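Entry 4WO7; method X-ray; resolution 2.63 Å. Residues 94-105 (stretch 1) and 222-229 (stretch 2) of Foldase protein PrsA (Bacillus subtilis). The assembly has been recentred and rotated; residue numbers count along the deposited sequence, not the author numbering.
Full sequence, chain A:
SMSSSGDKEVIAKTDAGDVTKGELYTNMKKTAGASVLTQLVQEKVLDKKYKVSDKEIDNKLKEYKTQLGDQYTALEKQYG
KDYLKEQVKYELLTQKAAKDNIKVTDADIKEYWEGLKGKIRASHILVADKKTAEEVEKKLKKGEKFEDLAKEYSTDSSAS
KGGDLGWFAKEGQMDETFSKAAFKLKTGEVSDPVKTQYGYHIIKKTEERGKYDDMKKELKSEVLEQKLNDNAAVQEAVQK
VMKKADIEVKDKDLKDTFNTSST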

# COMPACT_ATOMS: atom_id res chain seq x y z
N THR A 94 -14.70 14.84 9.24
CA THR A 94 -13.35 14.75 9.78
C THR A 94 -12.55 15.99 9.37
O THR A 94 -11.61 16.40 10.06
CB THR A 94 -12.62 13.47 9.29
OG1 THR A 94 -12.64 13.43 7.86
CG2 THR A 94 -13.29 12.22 9.84
N GLN A 95 -12.94 16.59 8.25
CA GLN A 95 -12.30 17.81 7.78
C GLN A 95 -12.68 18.98 8.68
O GLN A 95 -11.84 19.80 9.06
CB GLN A 95 -12.71 18.10 6.34
CG GLN A 95 -11.95 17.28 5.32
CD GLN A 95 -10.52 17.77 5.15
OE1 GLN A 95 -10.28 18.92 4.80
NE2 GLN A 95 -9.57 16.89 5.44
N LYS A 96 -13.96 19.05 9.02
CA LYS A 96 -14.47 20.13 9.85
C LYS A 96 -13.89 20.01 11.26
O LYS A 96 -13.56 21.01 11.89
CB LYS A 96 -16.00 20.12 9.88
CG LYS A 96 -16.63 20.75 8.64
CD LYS A 96 -18.13 20.96 8.81
CE LYS A 96 -18.65 21.96 7.79
NZ LYS A 96 -20.11 22.20 7.97
N ALA A 97 -13.78 18.77 11.74
CA ALA A 97 -13.18 18.50 13.03
C ALA A 97 -11.73 18.96 13.05
O ALA A 97 -11.28 19.57 14.02
CB ALA A 97 -13.25 17.01 13.36
N ALA A 98 -11.00 18.68 11.97
CA ALA A 98 -9.60 19.07 11.87
C ALA A 98 -9.39 20.58 11.82
O ALA A 98 -8.45 21.11 12.41
CB ALA A 98 -8.98 18.43 10.64
N LYS A 99 -10.26 21.27 11.09
CA LYS A 99 -10.16 22.73 10.99
C LYS A 99 -10.33 23.38 12.36
O LYS A 99 -9.63 24.33 12.69
CB LYS A 99 -11.18 23.27 9.99
CG LYS A 99 -10.70 23.17 8.54
CD LYS A 99 -11.83 23.38 7.55
CE LYS A 99 -11.34 23.21 6.12
NZ LYS A 99 -12.44 23.38 5.14
N ASP A 100 -11.28 22.89 13.16
CA ASP A 100 -11.52 23.47 14.48
C ASP A 100 -10.41 23.13 15.48
O ASP A 100 -10.18 23.88 16.43
CB ASP A 100 -12.88 23.03 15.03
CG ASP A 100 -14.03 23.80 14.42
OD1 ASP A 100 -14.10 23.88 13.17
OD2 ASP A 100 -14.85 24.35 15.19
N ASN A 101 -9.74 22.00 15.27
CA ASN A 101 -8.80 21.47 16.27
C ASN A 101 -7.33 21.63 15.87
O ASN A 101 -6.45 21.63 16.73
CB ASN A 101 -9.11 20.00 16.53
CG ASN A 101 -10.37 19.80 17.33
OD1 ASN A 101 -10.33 19.63 18.55
ND2 ASN A 101 -11.51 19.87 16.65
N ILE A 102 -7.06 21.74 14.57
CA ILE A 102 -5.69 22.01 14.10
C ILE A 102 -5.36 23.48 14.23
O ILE A 102 -6.15 24.34 13.84
CB ILE A 102 -5.46 21.59 12.64
CG1 ILE A 102 -5.56 20.08 12.49
CG2 ILE A 102 -4.09 22.10 12.13
CD1 ILE A 102 -5.54 19.60 11.05
N LYS A 103 -4.19 23.77 14.80
CA LYS A 103 -3.68 25.14 14.89
C LYS A 103 -2.28 25.23 14.29
O LYS A 103 -1.38 24.50 14.71
CB LYS A 103 -3.71 25.60 16.34
CG LYS A 103 -5.12 25.57 16.90
CD LYS A 103 -5.16 25.99 18.35
CE LYS A 103 -6.58 25.94 18.89
NZ LYS A 103 -6.66 26.40 20.30
N VAL A 104 -2.08 26.11 13.31
CA VAL A 104 -0.74 26.33 12.77
C VAL A 104 -0.11 27.51 13.51
O VAL A 104 -0.72 28.57 13.66
CB VAL A 104 -0.70 26.61 11.23
CG1 VAL A 104 -1.69 25.73 10.50
CG2 VAL A 104 -1.00 28.06 10.88
N THR A 105 1.09 27.28 14.03
CA THR A 105 1.84 28.31 14.72
C THR A 105 2.58 29.17 13.70
O THR A 105 2.62 28.83 12.52
CB THR A 105 2.85 27.69 15.69
OG1 THR A 105 3.81 26.92 14.95
CG2 THR A 105 2.13 26.79 16.67
N GLU A 222 -2.05 28.11 3.26
CA GLU A 222 -1.40 26.99 2.58
C GLU A 222 -0.94 25.91 3.55
O GLU A 222 -1.08 24.72 3.27
CB GLU A 222 -0.20 27.46 1.76
CG GLU A 222 -0.56 28.18 0.48
CD GLU A 222 0.67 28.41 -0.39
OE1 GLU A 222 1.38 27.43 -0.68
OE2 GLU A 222 0.91 29.57 -0.79
N VAL A 223 -0.38 26.31 4.69
CA VAL A 223 0.08 25.35 5.69
C VAL A 223 -1.09 24.51 6.16
O VAL A 223 -0.98 23.29 6.26
CB VAL A 223 0.73 26.02 6.93
CG1 VAL A 223 0.89 25.01 8.09
CG2 VAL A 223 2.08 26.66 6.58
N LEU A 224 -2.21 25.17 6.43
CA LEU A 224 -3.40 24.49 6.91
C LEU A 224 -3.93 23.50 5.88
O LEU A 224 -4.32 22.39 6.22
CB LEU A 224 -4.48 25.51 7.26
CG LEU A 224 -5.82 24.93 7.72
CD1 LEU A 224 -5.68 24.06 8.97
CD2 LEU A 224 -6.80 26.06 7.93
N GLU A 225 -3.92 23.90 4.61
CA GLU A 225 -4.42 23.02 3.56
C GLU A 225 -3.51 21.81 3.44
O GLU A 225 -3.95 20.72 3.09
CB GLU A 225 -4.48 23.74 2.21
CG GLU A 225 -5.36 23.00 1.21
CD GLU A 225 -5.65 23.80 -0.04
OE1 GLU A 225 -5.46 25.03 -0.01
OE2 GLU A 225 -6.09 23.20 -1.04
N GLN A 226 -2.24 22.01 3.76
CA GLN A 226 -1.26 20.94 3.70
C GLN A 226 -1.47 19.95 4.85
O GLN A 226 -1.33 18.74 4.68
CB GLN A 226 0.16 21.51 3.71
CG GLN A 226 1.23 20.46 3.47
CD GLN A 226 2.64 20.99 3.63
OE1 GLN A 226 2.88 21.93 4.39
NE2 GLN A 226 3.58 20.38 2.92
N LYS A 227 -1.80 20.47 6.03
CA LYS A 227 -2.03 19.62 7.19
C LYS A 227 -3.36 18.90 7.06
O LYS A 227 -3.58 17.88 7.70
CB LYS A 227 -2.00 20.44 8.48
CG LYS A 227 -0.61 20.87 8.91
CD LYS A 227 -0.61 21.47 10.30
CE LYS A 227 0.80 21.87 10.74
NZ LYS A 227 0.83 22.42 12.12
N LEU A 228 -4.24 19.43 6.22
CA LEU A 228 -5.55 18.82 5.99
C LEU A 228 -5.50 17.64 5.03
O LEU A 228 -6.44 16.84 4.98
CB LEU A 228 -6.54 19.88 5.48
CG LEU A 228 -7.02 20.83 6.59
CD1 LEU A 228 -7.73 22.05 6.01
CD2 LEU A 228 -7.94 20.09 7.56
N ASN A 229 -4.41 17.52 4.27
CA ASN A 229 -4.24 16.40 3.34
C ASN A 229 -3.29 15.34 3.89
O ASN A 229 -2.91 14.41 3.18
CB ASN A 229 -3.75 16.91 1.99
CG ASN A 229 -4.79 17.77 1.28
OD1 ASN A 229 -5.60 17.28 0.50
ND2 ASN A 229 -4.76 19.07 1.56

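How does Leu 228 come to touch so much of the first stretch when its CA-to-CB bond points sideways to it? The answer lies in its rotamer: chi1 is m and chi2 is t, which brings the branched end nearer helix 94-101. There CD2 of Leu 228 lies 3.7 Å from CB of Ala 98 and 4.3 Å from CD1 of Ile 102, while CD1 of Leu 228 packs 3.8 Å from CE of Lys 99. Ala 98 points toward the second stretch but ends at its methyl, so the leucine meets it close to the helix backbone. Lys 99, extended with chi2 to chi4 all t, lays its aliphatic chain alongside Leu 228.

What does Gln 95 gain from its folded side chain? Its chi1 and chi2 are both m and chi3 is -59°, so the chain curls rather than extends, and its amide comes nearer the second stretch than the sideways CA-to-CB bond would suggest. NE2 of Gln 95 donates to O of Leu 228 at 3.2 Å with an N-H...acceptor angle of 155°. This is the only hydrogen bond between the stretches. The acceptor is a backbone carbonyl, and the same leucine thus offers a polar group to Gln 95 and an apolar one to Ala 98.

How does the contact continue once the first helix has ended? Ile 102 is the first residue to leave helical phi/psi, and the chain runs on in an extended conformation through Val 104, with the side chain of Lys 103 pointing away between two that point toward the partner helix. Ile 102, m at chi1 and t at chi2, sets CG2 4.0 Å from CD1 of Leu 224 and equally 4.0 Å from CD of Lys 227, while its CD1 reaches Leu 228. Leu 224 starts out sideways, but its t, p conformation brings its end nearer. Val 104 has chi1 at -40°, in the m well; its CG1 packs 3.6 Å from CG1 of Val 223 and 4.3 Å from CB of Leu 224.

How does Lys 227, a charged residue, fit against this apolar surface? Its chain leaves CB with chi1 m and then runs fully extended, so CD packs against Ile 102 and Val 104, and NZ of Lys 227 still lies beside Val 104, 4.3 Å from CA of Val 104. NZ of Lys 227 stays 4.0 Å from O of Lys 103, without a hydrogen bond between them, and is satisfied elsewhere in the structure.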